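PDB 3BJO: uncharacterized ATP-binding protein MJ1010 from Methanocaldococcus jannaschii DSM 2661, which is of unknown function but probably binds ATP, the crystallised part being its C-terminal domain, which belongs to a helix-turn-helix clan. Local coordinates for residues K64-K67 and A68-V71. Sequence-based numbering, arbitrary orientation.
Sequences KIPK and AVYV. With FMT (formic acid), chain B.
The aromatic ring of Y70 lies folded back against K67 and I65, the residues at and just before the start of helix 67-75. Y70 CB touches I65 CG2 at 3.9 Å, and beyond it CD1 and CE1 carry one rim of the ring past I65 O, which lies in the ring plane 3.5 Å from CD1. One face takes K67 CA in a CH-pi contact, 3.8 Å from the ring centroid and displaced toward the rim on the CE1 side. At the tip, the hydroxyl OH lies 3.6 Å from K67 CG, while the rest of that extended lysine runs on past it. This backward fold follows from chi1 of 71°, which sets CG between the backbone N and the carbonyl carbon. With the ring cut back to an alanine here, K67 CA would probably lose its aromatic cover and a gap would open beside I65 O and K67 CG. The same methyl, I65 CG2, also meets V69 CB where the two side chains cross at about a right angle, and the P66 ring runs alongside V69 CG2. I65 also reaches A50 of helix 44-52, and both I65 and Y70 touch L88 of strand 87-90. The first helical turn closes through hydrogen bonds from Y70 N to P66 O (3.0 Å, 158°) and from V71 N to K67 O (2.8 Å), with a weak one from V69 N to P66 O. These bonds are those of a helix N-terminus with proline at the N-cap, where the loop from strand 60-61 enters helix 67-75.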
# COMPACT_ATOMS: atom_id res chain seq x y z
N LYS A 64 -7.65 0.61 12.28
CA LYS A 64 -8.10 -0.61 11.59
C LYS A 64 -6.99 -1.62 11.22
O LYS A 64 -7.27 -2.72 10.80
CB LYS A 64 -8.90 -0.23 10.32
CG LYS A 64 -10.20 0.49 10.67
CD LYS A 64 -10.93 0.84 9.41
CE LYS A 64 -12.33 1.30 9.72
NZ LYS A 64 -12.85 2.16 8.61
N ILE A 65 -5.74 -1.22 11.38
CA ILE A 65 -4.57 -1.92 10.84
C ILE A 65 -3.44 -1.96 11.89
O ILE A 65 -3.19 -0.95 12.55
CB ILE A 65 -4.01 -1.16 9.58
CG1 ILE A 65 -5.06 -1.16 8.46
CG2 ILE A 65 -2.72 -1.87 9.04
CD1 ILE A 65 -4.77 -0.07 7.36
N PRO A 66 -2.80 -3.13 12.08
CA PRO A 66 -1.72 -3.17 13.04
C PRO A 66 -0.60 -2.23 12.60
O PRO A 66 -0.23 -2.20 11.41
CB PRO A 66 -1.19 -4.60 12.95
CG PRO A 66 -2.36 -5.40 12.38
CD PRO A 66 -3.02 -4.45 11.44
N LYS A 67 -0.06 -1.55 13.59
CA LYS A 67 0.99 -0.61 13.41
C LYS A 67 2.13 -1.24 12.61
O LYS A 67 2.59 -0.63 11.67
CB LYS A 67 1.46 0.02 14.74
CG LYS A 67 2.59 1.08 14.52
CD LYS A 67 2.90 1.88 15.78
CE LYS A 67 3.92 2.99 15.48
NZ LYS A 67 4.34 3.69 16.69
N ALA A 68 2.54 -2.47 12.94
CA ALA A 68 3.65 -3.10 12.22
C ALA A 68 3.33 -3.17 10.75
O ALA A 68 4.21 -2.94 9.93
CB ALA A 68 3.89 -4.50 12.73
N VAL A 69 2.07 -3.49 10.44
CA VAL A 69 1.62 -3.60 9.03
C VAL A 69 1.64 -2.23 8.33
O VAL A 69 2.23 -2.09 7.25
CB VAL A 69 0.22 -4.24 8.89
CG1 VAL A 69 -0.22 -4.19 7.39
CG2 VAL A 69 0.21 -5.65 9.44
N TYR A 70 1.04 -1.20 8.92
CA TYR A 70 1.06 0.06 8.19
C TYR A 70 2.43 0.74 8.18
O TYR A 70 2.74 1.47 7.23
CB TYR A 70 -0.12 1.00 8.57
CG TYR A 70 -0.08 1.66 9.96
CD1 TYR A 70 -1.01 1.30 10.97
CD2 TYR A 70 0.83 2.65 10.24
CE1 TYR A 70 -0.99 1.93 12.23
CE2 TYR A 70 0.87 3.29 11.47
CZ TYR A 70 -0.02 2.92 12.46
OH TYR A 70 0.08 3.55 13.65
N VAL A 71 3.25 0.55 9.23
CA VAL A 71 4.65 1.05 9.18
C VAL A 71 5.42 0.44 7.99
O VAL A 71 6.15 1.14 7.28
CB VAL A 71 5.39 0.79 10.48
CG1 VAL A 71 6.94 0.89 10.28
CG2 VAL A 71 4.93 1.80 11.55
C FMT B . -12.14 4.97 7.83
O1 FMT B . -11.29 4.10 8.02
O2 FMT B . -11.87 6.14 7.56